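Local coordinates for protein 3-phytase (Klebsiella pneumoniae, PDB 2WNH) that is a histidine acid phosphatase that probably removes phosphate from phytate (inositol hexakisphosphate), starting at the 3-position, at residues B[18-23]-B[283-288]. The protein carries 3 engineered substitutions. Numbering follows the deposited sequence.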
ATOM      1  N   LYS B  18      -8.463 -17.756 -21.678  1.00 15.20           N
ATOM      2  CA  LYS B  18      -7.496 -17.133 -22.582  1.00 15.21           C
ATOM      3  C   LYS B  18      -8.049 -15.819 -23.089  1.00 15.64           C
ATOM      4  O   LYS B  18      -9.230 -15.727 -23.409  1.00 15.81           O
ATOM      5  CB  LYS B  18      -7.201 -18.059 -23.779  1.00 15.70           C
ATOM      6  CG  LYS B  18      -6.213 -17.521 -24.843  1.00 19.73           C
ATOM      7  CD  LYS B  18      -4.881 -17.164 -24.248  1.00 16.29           C
ATOM      8  CE  LYS B  18      -3.856 -16.782 -25.314  1.00 18.43           C
ATOM      9  NZ  LYS B  18      -3.347 -17.975 -26.078  1.00 20.71           N
ATOM     10  N   VAL B  19      -7.183 -14.808 -23.129  1.00 14.79           N
ATOM     11  CA  VAL B  19      -7.498 -13.524 -23.736  1.00 14.29           C
ATOM     12  C   VAL B  19      -6.540 -13.266 -24.896  1.00 13.12           C
ATOM     13  O   VAL B  19      -5.320 -13.436 -24.774  1.00 13.91           O
ATOM     14  CB  VAL B  19      -7.346 -12.357 -22.704  1.00 14.48           C
ATOM     15  CG1 VAL B  19      -7.648 -11.008 -23.376  1.00 14.96           C
ATOM     16  CG2 VAL B  19      -8.269 -12.539 -21.475  1.00 14.03           C
ATOM     17  N   VAL B  20      -7.098 -12.841 -26.037  1.00 12.90           N
ATOM     18  CA  VAL B  20      -6.284 -12.314 -27.139  1.00 13.67           C
ATOM     19  C   VAL B  20      -6.782 -10.902 -27.396  1.00 14.16           C
ATOM     20  O   VAL B  20      -7.975 -10.701 -27.648  1.00 14.14           O
ATOM     21  CB  VAL B  20      -6.436 -13.166 -28.446  1.00 14.80           C
ATOM     22  CG1 VAL B  20      -5.767 -12.483 -29.649  1.00 14.41           C
ATOM     23  CG2 VAL B  20      -5.861 -14.563 -28.228  1.00 13.78           C
ATOM     24  N   GLU B  21      -5.877  -9.933 -27.304  1.00 14.74           N
ATOM     25  CA  GLU B  21      -6.255  -8.529 -27.431  1.00 14.06           C
ATOM     26  C   GLU B  21      -5.407  -7.786 -28.469  1.00 13.95           C
ATOM     27  O   GLU B  21      -4.163  -7.952 -28.522  1.00 14.81           O
ATOM     28  CB  GLU B  21      -6.100  -7.852 -26.066  1.00 14.18           C
ATOM     29  CG  GLU B  21      -6.496  -6.382 -26.034  1.00 12.85           C
ATOM     30  CD  GLU B  21      -6.622  -5.854 -24.617  1.00 14.76           C
ATOM     31  OE1 GLU B  21      -6.031  -6.449 -23.706  1.00 13.87           O
ATOM     32  OE2 GLU B  21      -7.366  -4.871 -24.410  1.00 16.49           O
ATOM     33  N   LEU B  22      -6.107  -6.995 -29.294  1.00 12.66           N
ATOM     34  CA  LEU B  22      -5.495  -6.128 -30.302  1.00 12.75           C
ATOM     35  C   LEU B  22      -5.836  -4.681 -29.954  1.00 13.28           C
ATOM     36  O   LEU B  22      -6.973  -4.250 -30.149  1.00 12.95           O
ATOM     37  CB  LEU B  22      -6.015  -6.484 -31.719  1.00 13.97           C
ATOM     38  CG  LEU B  22      -5.474  -5.592 -32.867  1.00 14.29           C
ATOM     39  CD1 LEU B  22      -3.939  -5.705 -33.016  1.00 13.18           C
ATOM     40  CD2 LEU B  22      -6.172  -5.895 -34.199  1.00 15.57           C
ATOM     41  N   SER B  23      -4.832  -3.937 -29.490  1.00 13.07           N
ATOM     42  CA  SER B  23      -4.989  -2.577 -29.012  1.00 13.76           C
ATOM     43  C   SER B  23      -4.465  -1.587 -30.038  1.00 14.68           C
ATOM     44  O   SER B  23      -3.453  -1.858 -30.689  1.00 15.76           O
ATOM     45  CB  SER B  23      -4.165  -2.392 -27.736  1.00 13.42           C
ATOM     46  OG  SER B  23      -4.294  -1.066 -27.216  1.00 16.01           O
ATOM     47  N   ARG B 283      -1.708 -16.851 -20.760  1.00 14.73           N
ATOM     48  CA  ARG B 283      -3.095 -16.513 -20.396  1.00 14.98           C
ATOM     49  C   ARG B 283      -3.654 -15.339 -21.199  1.00 15.10           C
ATOM     50  O   ARG B 283      -4.855 -15.255 -21.420  1.00 13.89           O
ATOM     51  CB  ARG B 283      -3.197 -16.183 -18.901  1.00 16.67           C
ATOM     52  CG  ARG B 283      -2.830 -17.366 -17.972  1.00 18.04           C
ATOM     53  CD  ARG B 283      -3.833 -18.520 -18.124  1.00 20.39           C
ATOM     54  NE  ARG B 283      -3.445 -19.762 -17.419  1.00 23.19           N
ATOM     55  CZ  ARG B 283      -3.838 -20.119 -16.190  1.00 25.34           C
ATOM     56  NH1 ARG B 283      -4.614 -19.334 -15.438  1.00 20.44           N
ATOM     57  NH2 ARG B 283      -3.436 -21.292 -15.704  1.00 24.53           N
ATOM     58  N   TRP B 284      -2.762 -14.427 -21.591  1.00 14.10           N
ATOM     59  CA  TRP B 284      -3.126 -13.168 -22.259  1.00 13.24           C
ATOM     60  C   TRP B 284      -2.105 -12.858 -23.355  1.00 14.18           C
ATOM     61  O   TRP B 284      -0.917 -12.681 -23.068  1.00 13.87           O
ATOM     62  CB  TRP B 284      -3.196 -12.078 -21.170  1.00 14.07           C
ATOM     63  CG  TRP B 284      -3.584 -10.701 -21.540  1.00 14.01           C
ATOM     64  CD1 TRP B 284      -4.065 -10.229 -22.744  1.00 14.79           C
ATOM     65  CD2 TRP B 284      -3.527  -9.578 -20.655  1.00 15.49           C
ATOM     66  NE1 TRP B 284      -4.291  -8.853 -22.647  1.00 15.29           N
ATOM     67  CE2 TRP B 284      -3.964  -8.442 -21.375  1.00 13.22           C
ATOM     68  CE3 TRP B 284      -3.149  -9.430 -19.307  1.00 14.07           C
ATOM     69  CZ2 TRP B 284      -4.039  -7.157 -20.789  1.00 16.40           C
ATOM     70  CZ3 TRP B 284      -3.223  -8.150 -18.718  1.00 15.00           C
ATOM     71  CH2 TRP B 284      -3.650  -7.030 -19.474  1.00 15.53           C
ATOM     72  N   LEU B 285      -2.576 -12.828 -24.617  1.00 13.40           N
ATOM     73  CA  LEU B 285      -1.751 -12.423 -25.755  1.00 13.70           C
ATOM     74  C   LEU B 285      -2.194 -11.013 -26.050  1.00 14.20           C
ATOM     75  O   LEU B 285      -3.375 -10.766 -26.281  1.00 13.74           O
ATOM     76  CB  LEU B 285      -2.023 -13.308 -26.977  1.00 13.79           C
ATOM     77  CG  LEU B 285      -1.253 -12.978 -28.269  1.00 13.00           C
ATOM     78  CD1 LEU B 285       0.256 -13.130 -28.053  1.00 14.69           C
ATOM     79  CD2 LEU B 285      -1.756 -13.908 -29.427  1.00 15.76           C
ATOM     80  N   LEU B 286      -1.240 -10.099 -25.993  1.00 13.77           N
ATOM     81  CA  LEU B 286      -1.533  -8.682 -26.169  1.00 12.84           C
ATOM     82  C   LEU B 286      -0.710  -8.166 -27.358  1.00 13.14           C
ATOM     83  O   LEU B 286       0.535  -8.198 -27.345  1.00 14.34           O
ATOM     84  CB  LEU B 286      -1.215  -7.912 -24.873  1.00 12.52           C
ATOM     85  CG  LEU B 286      -1.259  -6.385 -24.969  1.00 14.28           C
ATOM     86  CD1 LEU B 286      -2.660  -5.933 -25.397  1.00 15.28           C
ATOM     87  CD2 LEU B 286      -0.889  -5.707 -23.631  1.00 14.85           C
ATOM     88  N   LEU B 287      -1.439  -7.716 -28.380  1.00 14.09           N
ATOM     89  CA  LEU B 287      -0.881  -7.176 -29.615  1.00 14.77           C
ATOM     90  C   LEU B 287      -1.203  -5.687 -29.668  1.00 14.07           C
ATOM     91  O   LEU B 287      -2.337  -5.279 -29.438  1.00 15.14           O
ATOM     92  CB  LEU B 287      -1.523  -7.859 -30.824  1.00 15.22           C
ATOM     93  CG  LEU B 287      -1.535  -9.393 -30.829  1.00 16.31           C
ATOM     94  CD1 LEU B 287      -2.238  -9.882 -32.104  1.00 18.67           C
ATOM     95  CD2 LEU B 287      -0.123  -9.951 -30.742  1.00 17.67           C
ATOM     96  N   VAL B 288      -0.204  -4.881 -30.007  1.00 15.48           N
ATOM     97  CA  VAL B 288      -0.404  -3.445 -29.991  1.00 14.40           C
ATOM     98  C   VAL B 288       0.023  -2.888 -31.354  1.00 14.61           C
ATOM     99  O   VAL B 288       1.193  -3.003 -31.748  1.00 15.47           O
ATOM    100  CB  VAL B 288       0.348  -2.784 -28.803  1.00 15.04           C
ATOM    101  CG1 VAL B 288       0.036  -1.287 -28.738  1.00 16.50           C
ATOM    102  CG2 VAL B 288      -0.076  -3.459 -27.451  1.00 13.55           C
TER
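In the central sheet of the histidine phosphatase domain, Val19 to Ser23 pair in parallel with Trp284 to Val288, residue for residue. Val19 N-H goes to Arg283 O just ahead of the strand, those of Glu21 and Ser23 to Leu285 O and Leu287 O, and Leu285 and Leu287 answer to the carbonyls of Val19 and Glu21; Leu287 N lies 2.7 Å from Glu21 O. On the face carrying Glu21, this extended side chain, with CG anti to the backbone N (chi1 -178°), runs alongside the Trp284 indole. Glu21 OE1 accepts the ring N-H of Trp284, 3.2 Å from NE1 and bent to 140° at the hydrogen, with the two planes only 27° apart. A carboxylate suits this buried place because it can satisfy an indole and a cation together: OE2 forms a salt bridge with Lys67, which probably offsets the nearby charge of Glu71, and a hydrogen bond with Ser320. Strand 320-328 flanks 14-24 antiparallel and strand 91-95 flanks 284-289 in parallel, placing this pair within the sheet's interior. Beta-branched Val19 fits an extended strand and lays CG1 3.7 Å from CD1 of Trp284. Leu286 CD1 lines the aliphatic part of Glu21, 3.9 Å from its CG. On the opposite face, with Val20 and Leu285, Leu22 CD1 meets Leu287 CB at 3.9 Å, and Met402 also touches Leu287.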